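Local coordinates for protein L-threonine dehydrogenase (PDB 2YY7) that probably oxidises L-threonine at its 3-hydroxyl group with NAD as cofactor, as an epimerase-like member of the short-chain dehydrogenase/reductase superfamily, at residues Met95-Lys106 against Trp153-Val163. Numbering follows the deposited sequence.
Sequences MNSLFHVLNLAK and WCEYYHNIYGV
Tyr157 is a knob in the hole formed by Phe99, Leu102, Asn103 and Lys106 of helix 87-106. Leu102 lies over one face of the Tyr157 ring, Leu102 CB making a CH-pi contact 3.7 Å from the Tyr157 centroid and Leu102 CD1 lying 3.7 Å from Tyr157 CD2. At the ring's edge, near its plane, Asn103 ND2 comes to 2.7 Å from Tyr157 OH. On the opposite face sits the ring of Tyr161, from the same helix as Tyr157, and Lys106 lies across one face of that second ring. The lysine, extended as far as CE (chi1 to chi3 all anti), lays CE 3.4 Å from the centroid of the Tyr161 ring as a CH-pi contact; the bend at chi4 (-72°) keeps NZ over the same face, a cation-pi contact at 4.8 Å from the centroid. Toward the helix starts, Phe99 turns its edge to the face of Trp153, a T-shaped pair with planes at 75° and Phe99 CZ 3.5 Å from Trp153 NE1. Gly162, the first residue past helix 142-161, has positive phi and leaves the helical path; Val163 CG1 then presses on Ala105 CB at 3.4 Å, tighter than usual van der Waals contact. The two helices run nearly parallel, 11° apart, as successive helices on one side of a Rossmann-type sheet, with strand 112-118 between them in sequence. Leu98 and Cys154 both rest on Trp115 of that strand, and Ala105 on Ile113; helix 57-66 flanks helix 87-106, and Trp91 of the second subunit packs edge-to-face with both Phe99 and Trp153, drawing this helix pair into the dimer interface.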
ATOM      1  N   MET A  95       0.003   2.922 -10.853  1.00  8.45           N
ATOM      2  CA  MET A  95       0.464   1.571 -10.545  1.00  8.96           C
ATOM      3  C   MET A  95       0.951   0.768 -11.744  1.00  9.44           C
ATOM      4  O   MET A  95       2.045   0.197 -11.714  1.00  9.96           O
ATOM      5  CB  MET A  95      -0.640   0.762  -9.842  1.00  9.16           C
ATOM      6  CG  MET A  95      -1.022   1.257  -8.449  1.00  6.82           C
ATOM      7  SD  MET A  95       0.405   1.521  -7.363  1.00 10.57           S
ATOM      8  CE  MET A  95       1.074  -0.150  -7.192  1.00  6.47           C
ATOM      9  N   ASN A  96       0.140   0.714 -12.796  1.00 10.47           N
ATOM     10  CA  ASN A  96       0.494  -0.081 -13.964  1.00 11.01           C
ATOM     11  C   ASN A  96       1.686   0.426 -14.756  1.00 11.00           C
ATOM     12  O   ASN A  96       2.413  -0.372 -15.340  1.00 10.62           O
ATOM     13  CB  ASN A  96      -0.731  -0.273 -14.870  1.00 12.73           C
ATOM     14  CG  ASN A  96      -1.775  -1.187 -14.232  1.00 15.78           C
ATOM     15  OD1 ASN A  96      -1.437  -2.241 -13.695  1.00 20.63           O
ATOM     16  ND2 ASN A  96      -3.040  -0.786 -14.288  1.00 17.66           N
ATOM     17  N   SER A  97       1.906   1.737 -14.772  1.00  9.57           N
ATOM     18  CA  SER A  97       3.061   2.270 -15.484  1.00  8.92           C
ATOM     19  C   SER A  97       4.313   1.800 -14.740  1.00  8.79           C
ATOM     20  O   SER A  97       5.331   1.475 -15.351  1.00  7.86           O
ATOM     21  CB  SER A  97       3.009   3.800 -15.526  1.00 10.18           C
ATOM     22  OG  SER A  97       3.073   4.361 -14.222  1.00 10.67           O
ATOM     23  N   LEU A  98       4.233   1.758 -13.411  1.00  9.19           N
ATOM     24  CA  LEU A  98       5.364   1.313 -12.599  1.00  9.27           C
ATOM     25  C   LEU A  98       5.614  -0.175 -12.801  1.00  9.09           C
ATOM     26  O   LEU A  98       6.766  -0.607 -12.891  1.00  9.80           O
ATOM     27  CB  LEU A  98       5.113   1.594 -11.112  1.00  8.97           C
ATOM     28  CG  LEU A  98       6.186   1.108 -10.130  1.00  8.70           C
ATOM     29  CD1 LEU A  98       7.538   1.751 -10.445  1.00  6.14           C
ATOM     30  CD2 LEU A  98       5.751   1.450  -8.708  1.00 10.66           C
ATOM     31  N   PHE A  99       4.542  -0.963 -12.863  1.00  8.20           N
ATOM     32  CA  PHE A  99       4.695  -2.402 -13.074  1.00  9.08           C
ATOM     33  C   PHE A  99       5.379  -2.685 -14.412  1.00  8.64           C
ATOM     34  O   PHE A  99       6.229  -3.576 -14.505  1.00  8.99           O
ATOM     35  CB  PHE A  99       3.339  -3.120 -13.024  1.00  9.57           C
ATOM     36  CG  PHE A  99       2.794  -3.308 -11.630  1.00  9.24           C
ATOM     37  CD1 PHE A  99       3.565  -3.919 -10.641  1.00 12.26           C
ATOM     38  CD2 PHE A  99       1.507  -2.884 -11.307  1.00 11.89           C
ATOM     39  CE1 PHE A  99       3.063  -4.104  -9.350  1.00 10.55           C
ATOM     40  CE2 PHE A  99       0.995  -3.064 -10.020  1.00  8.25           C
ATOM     41  CZ  PHE A  99       1.776  -3.675  -9.039  1.00 10.11           C
ATOM     42  N   HIS A 100       5.010  -1.936 -15.447  1.00  8.39           N
ATOM     43  CA  HIS A 100       5.627  -2.121 -16.766  1.00  8.91           C
ATOM     44  C   HIS A 100       7.126  -1.868 -16.723  1.00  8.70           C
ATOM     45  O   HIS A 100       7.911  -2.669 -17.229  1.00  8.46           O
ATOM     46  CB  HIS A 100       5.010  -1.185 -17.801  1.00  8.38           C
ATOM     47  CG  HIS A 100       3.554  -1.430 -18.040  1.00  9.12           C
ATOM     48  ND1 HIS A 100       2.957  -2.648 -17.791  1.00 11.78           N
ATOM     49  CD2 HIS A 100       2.586  -0.629 -18.541  1.00 10.91           C
ATOM     50  CE1 HIS A 100       1.681  -2.583 -18.128  1.00 14.30           C
ATOM     51  NE2 HIS A 100       1.431  -1.369 -18.587  1.00 13.29           N
ATOM     52  N   VAL A 101       7.525  -0.750 -16.129  1.00  8.99           N
ATOM     53  CA  VAL A 101       8.944  -0.410 -16.036  1.00  9.87           C
ATOM     54  C   VAL A 101       9.696  -1.396 -15.140  1.00 10.15           C
ATOM     55  O   VAL A 101      10.822  -1.780 -15.446  1.00  9.30           O
ATOM     56  CB  VAL A 101       9.146   1.032 -15.505  1.00 10.16           C
ATOM     57  CG1 VAL A 101      10.634   1.321 -15.306  1.00 10.43           C
ATOM     58  CG2 VAL A 101       8.554   2.029 -16.490  1.00  9.30           C
ATOM     59  N   LEU A 102       9.069  -1.814 -14.042  1.00 10.97           N
ATOM     60  CA  LEU A 102       9.706  -2.763 -13.135  1.00 11.22           C
ATOM     61  C   LEU A 102       9.882  -4.107 -13.834  1.00 11.68           C
ATOM     62  O   LEU A 102      10.911  -4.765 -13.672  1.00 11.85           O
ATOM     63  CB  LEU A 102       8.879  -2.939 -11.851  1.00 10.16           C
ATOM     64  CG  LEU A 102       8.892  -1.803 -10.818  1.00  9.38           C
ATOM     65  CD1 LEU A 102       7.962  -2.158  -9.658  1.00 10.20           C
ATOM     66  CD2 LEU A 102      10.311  -1.575 -10.294  1.00 10.00           C
ATOM     67  N   ASN A 103       8.875  -4.510 -14.609  1.00 11.46           N
ATOM     68  CA  ASN A 103       8.934  -5.773 -15.344  1.00 10.60           C
ATOM     69  C   ASN A 103      10.008  -5.719 -16.438  1.00 11.12           C
ATOM     70  O   ASN A 103      10.596  -6.742 -16.785  1.00 10.31           O
ATOM     71  CB  ASN A 103       7.562  -6.107 -15.952  1.00 11.10           C
ATOM     72  CG  ASN A 103       6.626  -6.789 -14.957  1.00 11.43           C
ATOM     73  OD1 ASN A 103       5.401  -6.735 -15.097  1.00 12.15           O
ATOM     74  ND2 ASN A 103       7.202  -7.451 -13.959  1.00  6.54           N
ATOM     75  N   LEU A 104      10.267  -4.534 -16.985  1.00  9.70           N
ATOM     76  CA  LEU A 104      11.304  -4.413 -18.008  1.00 11.22           C
ATOM     77  C   LEU A 104      12.652  -4.672 -17.339  1.00 11.26           C
ATOM     78  O   LEU A 104      13.539  -5.304 -17.919  1.00 12.02           O
ATOM     79  CB  LEU A 104      11.313  -3.014 -18.646  1.00 10.97           C
ATOM     80  CG  LEU A 104      10.577  -2.724 -19.971  1.00 14.46           C
ATOM     81  CD1 LEU A 104      10.479  -3.987 -20.808  1.00 16.09           C
ATOM     82  CD2 LEU A 104       9.202  -2.166 -19.705  1.00 17.22           C
ATOM     83  N   ALA A 105      12.801  -4.186 -16.109  1.00 11.44           N
ATOM     84  CA  ALA A 105      14.038  -4.382 -15.362  1.00 10.22           C
ATOM     85  C   ALA A 105      14.160  -5.852 -14.962  1.00 11.23           C
ATOM     86  O   ALA A 105      15.246  -6.432 -15.011  1.00 10.14           O
ATOM     87  CB  ALA A 105      14.054  -3.491 -14.121  1.00  9.79           C
ATOM     88  N   LYS A 106      13.039  -6.450 -14.570  1.00 10.83           N
ATOM     89  CA  LYS A 106      13.015  -7.861 -14.180  1.00 12.47           C
ATOM     90  C   LYS A 106      13.459  -8.737 -15.357  1.00 14.06           C
ATOM     91  O   LYS A 106      14.166  -9.733 -15.178  1.00 14.63           O
ATOM     92  CB  LYS A 106      11.596  -8.245 -13.737  1.00 12.01           C
ATOM     93  CG  LYS A 106      11.390  -9.705 -13.345  1.00 11.29           C
ATOM     94  CD  LYS A 106       9.996  -9.900 -12.753  1.00 12.79           C
ATOM     95  CE  LYS A 106       9.685 -11.366 -12.466  1.00 16.85           C
ATOM     96  NZ  LYS A 106       9.471 -12.143 -13.718  1.00 19.36           N
ATOM     97  N   TRP A 153       6.319  -2.245  -3.828  1.00  8.27           N
ATOM     98  CA  TRP A 153       6.663  -3.049  -4.993  1.00  8.90           C
ATOM     99  C   TRP A 153       8.094  -2.815  -5.477  1.00  9.61           C
ATOM    100  O   TRP A 153       8.752  -3.750  -5.933  1.00  8.91           O
ATOM    101  CB  TRP A 153       5.658  -2.811  -6.127  1.00  8.74           C
ATOM    102  CG  TRP A 153       4.398  -3.617  -5.960  1.00 10.61           C
ATOM    103  CD1 TRP A 153       3.138  -3.142  -5.695  1.00 10.47           C
ATOM    104  CD2 TRP A 153       4.278  -5.045  -6.038  1.00 11.79           C
ATOM    105  NE1 TRP A 153       2.244  -4.191  -5.607  1.00  8.61           N
ATOM    106  CE2 TRP A 153       2.917  -5.366  -5.811  1.00  9.52           C
ATOM    107  CE3 TRP A 153       5.190  -6.083  -6.278  1.00  9.88           C
ATOM    108  CZ2 TRP A 153       2.446  -6.687  -5.820  1.00 10.90           C
ATOM    109  CZ3 TRP A 153       4.720  -7.399  -6.285  1.00 11.47           C
ATOM    110  CH2 TRP A 153       3.358  -7.686  -6.057  1.00 12.08           C
ATOM    111  N   CYS A 154       8.586  -1.581  -5.379  1.00  9.13           N
ATOM    112  CA  CYS A 154       9.963  -1.305  -5.791  1.00 10.50           C
ATOM    113  C   CYS A 154      10.911  -2.126  -4.923  1.00 10.13           C
ATOM    114  O   CYS A 154      11.859  -2.741  -5.420  1.00 10.16           O
ATOM    115  CB  CYS A 154      10.302   0.179  -5.629  1.00 10.18           C
ATOM    116  SG  CYS A 154       9.586   1.237  -6.892  1.00 11.34           S
ATOM    117  N   GLU A 155      10.647  -2.129  -3.622  1.00  9.90           N
ATOM    118  CA  GLU A 155      11.470  -2.874  -2.680  1.00 10.74           C
ATOM    119  C   GLU A 155      11.369  -4.371  -2.963  1.00 10.57           C
ATOM    120  O   GLU A 155      12.363  -5.100  -2.895  1.00 10.59           O
ATOM    121  CB  GLU A 155      11.014  -2.583  -1.251  1.00 10.53           C
ATOM    122  CG  GLU A 155      11.954  -3.099  -0.184  1.00 14.03           C
ATOM    123  CD  GLU A 155      11.473  -2.757   1.209  1.00 20.36           C
ATOM    124  OE1 GLU A 155      10.453  -3.332   1.643  1.00 25.37           O
ATOM    125  OE2 GLU A 155      12.108  -1.909   1.864  1.00 22.88           O
ATOM    126  N   TYR A 156      10.159  -4.826  -3.278  1.00 10.86           N
ATOM    127  CA  TYR A 156       9.944  -6.236  -3.580  1.00 10.04           C
ATOM    128  C   TYR A 156      10.779  -6.625  -4.798  1.00 10.49           C
ATOM    129  O   TYR A 156      11.538  -7.593  -4.753  1.00  9.90           O
ATOM    130  CB  TYR A 156       8.468  -6.513  -3.880  1.00 10.20           C
ATOM    131  CG  TYR A 156       8.157  -7.990  -4.002  1.00 11.60           C
ATOM    132  CD1 TYR A 156       7.877  -8.758  -2.870  1.00  9.60           C
ATOM    133  CD2 TYR A 156       8.180  -8.631  -5.244  1.00 12.85           C
ATOM    134  CE1 TYR A 156       7.626 -10.125  -2.968  1.00 10.94           C
ATOM    135  CE2 TYR A 156       7.933 -10.006  -5.350  1.00 10.61           C
ATOM    136  CZ  TYR A 156       7.655 -10.742  -4.206  1.00 10.89           C
ATOM    137  OH  TYR A 156       7.398 -12.092  -4.293  1.00 12.05           O
ATOM    138  N   TYR A 157      10.632  -5.878  -5.889  1.00  9.66           N
ATOM    139  CA  TYR A 157      11.381  -6.169  -7.110  1.00 10.00           C
ATOM    140  C   TYR A 157      12.891  -6.154  -6.893  1.00 10.88           C
ATOM    141  O   TYR A 157      13.623  -6.919  -7.525  1.00 10.87           O
ATOM    142  CB  TYR A 157      10.999  -5.187  -8.222  1.00  9.97           C
ATOM    143  CG  TYR A 157       9.821  -5.647  -9.056  1.00  9.93           C
ATOM    144  CD1 TYR A 157      10.005  -6.126 -10.352  1.00 10.83           C
ATOM    145  CD2 TYR A 157       8.527  -5.613  -8.546  1.00 12.35           C
ATOM    146  CE1 TYR A 157       8.933  -6.558 -11.121  1.00 11.15           C
ATOM    147  CE2 TYR A 157       7.441  -6.043  -9.307  1.00 12.32           C
ATOM    148  CZ  TYR A 157       7.651  -6.514 -10.595  1.00 12.69           C
ATOM    149  OH  TYR A 157       6.581  -6.932 -11.359  1.00 12.59           O
ATOM    150  N   HIS A 158      13.362  -5.277  -6.016  1.00 10.70           N
ATOM    151  CA  HIS A 158      14.789  -5.220  -5.730  1.00 11.70           C
ATOM    152  C   HIS A 158      15.218  -6.473  -4.973  1.00 12.45           C
ATOM    153  O   HIS A 158      16.146  -7.178  -5.384  1.00 12.83           O
ATOM    154  CB  HIS A 158      15.141  -4.014  -4.863  1.00 11.25           C
ATOM    155  CG  HIS A 158      16.553  -4.037  -4.371  1.00 11.76           C
ATOM    156  ND1 HIS A 158      17.625  -3.725  -5.180  1.00 13.40           N
ATOM    157  CD2 HIS A 158      17.077  -4.416  -3.182  1.00 12.33           C
ATOM    158  CE1 HIS A 158      18.748  -3.911  -4.509  1.00 13.58           C
ATOM    159  NE2 HIS A 158      18.445  -4.331  -3.295  1.00 15.10           N
ATOM    160  N   ASN A 159      14.528  -6.740  -3.863  1.00 12.75           N
ATOM    161  CA  ASN A 159      14.830  -7.880  -3.002  1.00 14.59           C
ATOM    162  C   ASN A 159      14.612  -9.255  -3.613  1.00 14.80           C
ATOM    163  O   ASN A 159      15.362 -10.186  -3.332  1.00 14.55           O
ATOM    164  CB  ASN A 159      14.021  -7.796  -1.704  1.00 14.46           C
ATOM    165  CG  ASN A 159      14.469  -6.660  -0.810  1.00 19.25           C
ATOM    166  OD1 ASN A 159      15.644  -6.301  -0.793  1.00 22.42           O
ATOM    167  ND2 ASN A 159      13.534  -6.099  -0.044  1.00 20.71           N
ATOM    168  N   ILE A 160      13.583  -9.387  -4.440  1.00 14.91           N
ATOM    169  CA  ILE A 160      13.275 -10.669  -5.047  1.00 14.84           C
ATOM    170  C   ILE A 160      13.866 -10.865  -6.439  1.00 16.02           C
ATOM    171  O   ILE A 160      14.356 -11.951  -6.761  1.00 15.59           O
ATOM    172  CB  ILE A 160      11.742 -10.883  -5.106  1.00 15.77           C
ATOM    173  CG1 ILE A 160      11.156 -10.771  -3.696  1.00 12.50           C
ATOM    174  CG2 ILE A 160      11.416 -12.248  -5.712  1.00 16.08           C
ATOM    175  CD1 ILE A 160      11.800 -11.722  -2.678  1.00 18.46           C
ATOM    176  N   TYR A 161      13.844  -9.826  -7.265  1.00 14.90           N
ATOM    177  CA  TYR A 161      14.376  -9.966  -8.614  1.00 15.81           C
ATOM    178  C   TYR A 161      15.701  -9.256  -8.856  1.00 15.82           C
ATOM    179  O   TYR A 161      16.233  -9.301  -9.962  1.00 16.15           O
ATOM    180  CB  TYR A 161      13.329  -9.502  -9.631  1.00 15.97           C
ATOM    181  CG  TYR A 161      11.997 -10.193  -9.455  1.00 16.40           C
ATOM    182  CD1 TYR A 161      11.904 -11.586  -9.471  1.00 18.40           C
ATOM    183  CD2 TYR A 161      10.829  -9.459  -9.262  1.00 16.46           C
ATOM    184  CE1 TYR A 161      10.681 -12.228  -9.297  1.00 18.35           C
ATOM    185  CE2 TYR A 161       9.604 -10.089  -9.090  1.00 16.05           C
ATOM    186  CZ  TYR A 161       9.536 -11.472  -9.110  1.00 17.97           C
ATOM    187  OH  TYR A 161       8.322 -12.093  -8.948  1.00 18.81           O
ATOM    188  N   GLY A 162      16.239  -8.616  -7.823  1.00 15.45           N
ATOM    189  CA  GLY A 162      17.513  -7.926  -7.960  1.00 14.74           C
ATOM    190  C   GLY A 162      17.481  -6.672  -8.817  1.00 14.31           C
ATOM    191  O   GLY A 162      18.520  -6.208  -9.294  1.00 14.42           O
ATOM    192  N   VAL A 163      16.292  -6.112  -9.013  1.00 12.66           N
ATOM    193  CA  VAL A 163      16.151  -4.905  -9.820  1.00 12.21           C
ATOM    194  C   VAL A 163      16.761  -3.670  -9.162  1.00 12.36           C
ATOM    195  O   VAL A 163      16.533  -3.408  -7.985  1.00 11.05           O
ATOM    196  CB  VAL A 163      14.668  -4.603 -10.112  1.00 12.68           C
ATOM    197  CG1 VAL A 163      14.529  -3.204 -10.730  1.00  9.50           C
ATOM    198  CG2 VAL A 163      14.097  -5.670 -11.042  1.00 12.55           C
TER
HETATM  199  O   HOH W   1      15.628 -10.459 -13.032  1.00 38.08           O